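Local coordinates for protein taurine:2-oxoglutarate aminotransferase (Bifidobacterium kashiwanohense PV20-2, PDB 6JIX) that probably transfers the amino group of taurine to 2-oxoglutarate, using pyridoxal 5'-phosphate as cofactor, at residues K96-V101 against Q108-T113; I124-M129 against G291-S296. One frame throughout, in Å; residues are numbered along the deposited sequence.

Both contacts are buried and join a helix to the same edge of the large seven-stranded sheet, where strands 107-113 and 291-296 run antiparallel side by side. Phe111 N to Val293 O and Thr113 N to Gly291 O are probable hydrogen bonds that tie contact 1 directly to contact 2. The two helices lie on opposite faces of this sheet: 89-102 packs over Val110 and Phe112, and 116-131 over Val293 and Val295. Contact 1 is the broader, with a leucine and a valine meeting aliphatic, aromatic and backbone atoms; contact 2 rests on one methionine methyl. Each also touches the second subunit of the dimer.

Contact 1: residues K96-V101 against Q108-T113; sequences KMLVDV and QRVFFT
The side-chain amide of Gln108 is gripped at both ends, OE1 by Lys297 NZ and NE2 by the backbone O of Glu17 in the second subunit, while its backbone faces Val99 on helix 89-102. Val99 CG2 lies 3.3 Å from Gln108 O, an apolar methyl set against a carbonyl. With CG1 anti to the backbone N (chi1 175°), Val99 spreads both methyls over the start of the strand, and CG2 also reaches Val110 CG2 at 3.9 Å. Leu98, the residue before Val99, continues the apolar seam. Its CB rests 4.0 Å from Val110 CG2, the two side chains crossing at about a right angle. Strand 107-113 is the edge strand, within this chain, of the seven-stranded sheet of the fold type I aminotransferases, and helix 89-102 packs across one face of it, the N-to-C directions of 96-101 and 108-113 lying 123° apart. Leu98 CD1 goes on to Phe112 CE1, 4.0 Å away, the two side chains arriving from opposite directions. On the strand itself, Val110 CG1 stands 3.5 Å above the Phe112 ring plane, offset toward the rim, and so supports one face of the ring. Phe279 of strand 276-279 touches Leu98, Val110 and Phe112 alike and extends the cluster into the sheet. Away from the helix, Arg109 NH2 bonds the backbone O of Ser16 in the second subunit.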
# COMPACT_ATOMS: atom_id res chain seq x y z
N LYS A 96 7.08 2.89 -19.65
CA LYS A 96 7.81 2.45 -20.84
C LYS A 96 9.18 1.88 -20.48
O LYS A 96 9.55 0.81 -20.96
CB LYS A 96 7.95 3.60 -21.84
CG LYS A 96 8.05 3.08 -23.28
CD LYS A 96 9.21 3.70 -24.05
CE LYS A 96 9.21 3.21 -25.48
NZ LYS A 96 10.58 2.83 -25.91
N MET A 97 9.93 2.58 -19.62
CA MET A 97 11.26 2.09 -19.24
C MET A 97 11.16 0.70 -18.64
O MET A 97 12.01 -0.16 -18.89
CB MET A 97 11.92 3.03 -18.26
CG MET A 97 12.37 4.34 -18.84
SD MET A 97 12.76 5.48 -17.50
CE MET A 97 14.10 4.59 -16.73
N LEU A 98 10.15 0.47 -17.80
CA LEU A 98 10.01 -0.82 -17.15
C LEU A 98 9.66 -1.91 -18.16
O LEU A 98 10.30 -2.97 -18.18
CB LEU A 98 8.96 -0.75 -16.05
CG LEU A 98 9.37 0.02 -14.81
CD1 LEU A 98 8.34 -0.23 -13.73
CD2 LEU A 98 10.75 -0.42 -14.39
N VAL A 99 8.66 -1.65 -19.01
CA VAL A 99 8.33 -2.59 -20.08
C VAL A 99 9.57 -2.88 -20.92
O VAL A 99 9.83 -4.03 -21.30
CB VAL A 99 7.18 -2.04 -20.95
CG1 VAL A 99 6.92 -2.97 -22.13
CG2 VAL A 99 5.92 -1.86 -20.12
N ASP A 100 10.36 -1.84 -21.21
CA ASP A 100 11.54 -1.97 -22.07
C ASP A 100 12.60 -2.89 -21.45
O ASP A 100 13.10 -3.79 -22.12
CB ASP A 100 12.12 -0.59 -22.37
CG ASP A 100 11.41 0.11 -23.53
OD1 ASP A 100 10.56 -0.53 -24.20
OD2 ASP A 100 11.72 1.31 -23.77
N VAL A 101 12.96 -2.68 -20.17
CA VAL A 101 14.00 -3.53 -19.57
C VAL A 101 13.51 -4.95 -19.31
O VAL A 101 14.34 -5.86 -19.15
CB VAL A 101 14.56 -2.95 -18.25
CG1 VAL A 101 15.11 -1.55 -18.47
CG2 VAL A 101 13.52 -2.98 -17.16
N GLN A 108 3.59 -5.16 -22.01
CA GLN A 108 2.91 -4.00 -22.58
C GLN A 108 2.70 -2.88 -21.57
O GLN A 108 3.07 -1.74 -21.84
CB GLN A 108 1.55 -4.42 -23.16
CG GLN A 108 0.98 -3.41 -24.14
CD GLN A 108 2.02 -2.93 -25.13
OE1 GLN A 108 2.54 -3.71 -25.93
NE2 GLN A 108 2.33 -1.64 -25.08
N ARG A 109 2.12 -3.18 -20.42
CA ARG A 109 1.72 -2.13 -19.50
C ARG A 109 2.27 -2.41 -18.10
O ARG A 109 2.76 -3.50 -17.81
CB ARG A 109 0.19 -2.00 -19.46
CG ARG A 109 -0.45 -1.86 -20.82
CD ARG A 109 -1.97 -1.68 -20.72
NE ARG A 109 -2.53 -1.30 -22.02
CZ ARG A 109 -2.54 -0.06 -22.48
NH1 ARG A 109 -2.05 0.92 -21.74
NH2 ARG A 109 -3.04 0.21 -23.68
N VAL A 110 2.22 -1.37 -17.26
CA VAL A 110 2.61 -1.46 -15.86
C VAL A 110 1.48 -0.90 -14.99
O VAL A 110 0.94 0.18 -15.27
CB VAL A 110 3.93 -0.72 -15.59
CG1 VAL A 110 4.20 -0.65 -14.11
CG2 VAL A 110 5.06 -1.40 -16.32
N PHE A 111 1.11 -1.64 -13.95
CA PHE A 111 0.10 -1.19 -13.00
C PHE A 111 0.81 -0.78 -11.71
O PHE A 111 1.27 -1.64 -10.95
CB PHE A 111 -0.94 -2.27 -12.72
CG PHE A 111 -2.02 -1.82 -11.80
CD1 PHE A 111 -2.98 -0.90 -12.23
CD2 PHE A 111 -2.06 -2.25 -10.49
CE1 PHE A 111 -3.97 -0.46 -11.39
CE2 PHE A 111 -3.05 -1.81 -9.64
CZ PHE A 111 -4.01 -0.91 -10.10
N PHE A 112 0.88 0.53 -11.46
CA PHE A 112 1.66 1.02 -10.33
C PHE A 112 0.86 0.94 -9.03
O PHE A 112 -0.33 1.27 -8.98
CB PHE A 112 2.11 2.46 -10.58
CG PHE A 112 3.23 2.58 -11.59
CD1 PHE A 112 4.48 2.01 -11.33
CD2 PHE A 112 3.05 3.26 -12.79
CE1 PHE A 112 5.51 2.11 -12.26
CE2 PHE A 112 4.07 3.36 -13.72
CZ PHE A 112 5.30 2.77 -13.46
N THR A 113 1.54 0.51 -7.97
CA THR A 113 0.96 0.38 -6.65
C THR A 113 1.86 1.09 -5.65
O THR A 113 2.79 1.79 -6.03
CB THR A 113 0.82 -1.09 -6.27
OG1 THR A 113 2.13 -1.65 -6.17
CG2 THR A 113 0.02 -1.84 -7.32

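Contact 2: residues I124-M129 against G291-S296; sequences IKMARM and GGVVVS
The apolar contacts all converge on a single atom, the terminal methyl of Met126. Its CE lies 3.5 Å from Val293 CG1 and 3.6 Å from Val293 CG2, with Val293 CB about equally near, so the methyl sits over the fork of the valine rather than against one branch. The two side chains reach toward each other tip to tip, bridging a gap between backbones that is wide: even the closest pair of CA atoms, those of Met126 and Val295, are 9.4 Å apart. Val295 takes a lesser share, its CG1 standing 4.2 Å from the same methyl. The methionine leaves the helix nearly extended, with chi2 at -167°, and then bends at chi3 (-101°), which sets CE against the valines.

Polar interactions stay within each element or lead away from the interface. The helix carries its regular backbone bonds, such as Arg128 N to Ile124 O at 3.0 Å. Lys125 NZ bonds the backbone O of Ser146 in the second subunit, and Arg128 NE is held by Pro134 O. At the end of the strand Ser296 occupies the N-cap position of helix 297-305, where its OG accepts a bond from Ile299 N.

Within the large domain of this class-III aminotransferase, the contact lays helix 116-131, whose first residues help bind pyridoxal 5'-phosphate, against strand 291-296, the one that runs antiparallel to both its neighbours, 107-113 and 276-279. Val294 points away from the helix, onto Phe277 and Phe279. Leu308 of the same chain and Met20 of the second subunit also pack on Met126, while Ala127 carries the helix across to strands 276-279 and 248-252.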
# COMPACT_ATOMS: atom_id res chain seq x y z
N ILE A 124 -3.02 -11.06 -8.40
CA ILE A 124 -4.03 -12.09 -8.15
C ILE A 124 -5.36 -11.69 -8.78
O ILE A 124 -5.98 -12.49 -9.50
CB ILE A 124 -4.17 -12.32 -6.64
CG1 ILE A 124 -2.93 -12.99 -6.08
CG2 ILE A 124 -5.45 -13.11 -6.34
CD1 ILE A 124 -2.85 -12.88 -4.58
N LYS A 125 -5.86 -10.48 -8.46
CA LYS A 125 -7.16 -10.07 -8.97
C LYS A 125 -7.20 -10.13 -10.49
O LYS A 125 -8.19 -10.59 -11.08
CB LYS A 125 -7.51 -8.65 -8.51
CG LYS A 125 -8.07 -8.58 -7.11
CD LYS A 125 -8.06 -7.16 -6.57
CE LYS A 125 -9.34 -6.43 -6.90
NZ LYS A 125 -9.19 -4.97 -6.64
N MET A 126 -6.13 -9.66 -11.14
CA MET A 126 -6.09 -9.66 -12.60
C MET A 126 -6.07 -11.08 -13.16
O MET A 126 -6.77 -11.38 -14.14
CB MET A 126 -4.86 -8.87 -13.07
CG MET A 126 -4.83 -7.42 -12.58
SD MET A 126 -3.60 -6.42 -13.46
CE MET A 126 -2.25 -6.35 -12.30
N ALA A 127 -5.32 -11.99 -12.53
CA ALA A 127 -5.29 -13.37 -13.03
C ALA A 127 -6.66 -14.01 -12.94
O ALA A 127 -7.09 -14.71 -13.86
CB ALA A 127 -4.24 -14.19 -12.28
N ARG A 128 -7.37 -13.78 -11.84
CA ARG A 128 -8.72 -14.33 -11.73
C ARG A 128 -9.65 -13.72 -12.80
O ARG A 128 -10.46 -14.43 -13.40
CB ARG A 128 -9.27 -14.09 -10.32
CG ARG A 128 -8.95 -15.18 -9.32
CD ARG A 128 -8.89 -14.64 -7.90
NE ARG A 128 -8.68 -15.71 -6.92
CZ ARG A 128 -8.65 -15.53 -5.60
NH1 ARG A 128 -8.82 -14.31 -5.09
NH2 ARG A 128 -8.47 -16.57 -4.79
N MET A 129 -9.51 -12.41 -13.06
CA MET A 129 -10.33 -11.76 -14.08
C MET A 129 -9.97 -12.24 -15.48
O MET A 129 -10.86 -12.52 -16.30
CB MET A 129 -10.18 -10.24 -14.00
CG MET A 129 -11.18 -9.52 -13.06
SD MET A 129 -10.92 -7.72 -12.97
CE MET A 129 -9.86 -7.58 -11.54
N GLY A 291 5.38 0.35 -6.07
CA GLY A 291 5.37 -1.04 -6.48
C GLY A 291 4.62 -1.16 -7.78
O GLY A 291 4.20 -0.14 -8.34
N GLY A 292 4.41 -2.38 -8.28
CA GLY A 292 3.65 -2.50 -9.51
C GLY A 292 3.53 -3.92 -10.00
O GLY A 292 4.05 -4.88 -9.40
N VAL A 293 2.79 -4.05 -11.10
CA VAL A 293 2.60 -5.29 -11.84
C VAL A 293 2.94 -4.99 -13.29
O VAL A 293 2.36 -4.08 -13.89
CB VAL A 293 1.17 -5.85 -11.74
CG1 VAL A 293 1.12 -7.27 -12.25
CG2 VAL A 293 0.64 -5.75 -10.31
N VAL A 294 3.87 -5.74 -13.85
CA VAL A 294 4.13 -5.70 -15.29
C VAL A 294 3.33 -6.82 -15.94
O VAL A 294 3.41 -7.98 -15.53
CB VAL A 294 5.63 -5.87 -15.58
CG1 VAL A 294 5.90 -5.61 -17.04
CG2 VAL A 294 6.44 -4.97 -14.66
N VAL A 295 2.53 -6.46 -16.94
CA VAL A 295 1.62 -7.42 -17.53
C VAL A 295 1.98 -7.62 -19.00
O VAL A 295 2.45 -6.71 -19.67
CB VAL A 295 0.13 -6.99 -17.36
CG1 VAL A 295 -0.15 -6.64 -15.91
CG2 VAL A 295 -0.21 -5.83 -18.26
N SER A 296 1.76 -8.83 -19.48
CA SER A 296 1.99 -9.24 -20.85
C SER A 296 1.06 -8.49 -21.82
O SER A 296 0.06 -7.87 -21.44
CB SER A 296 1.74 -10.73 -20.98
OG SER A 296 0.35 -10.96 -20.75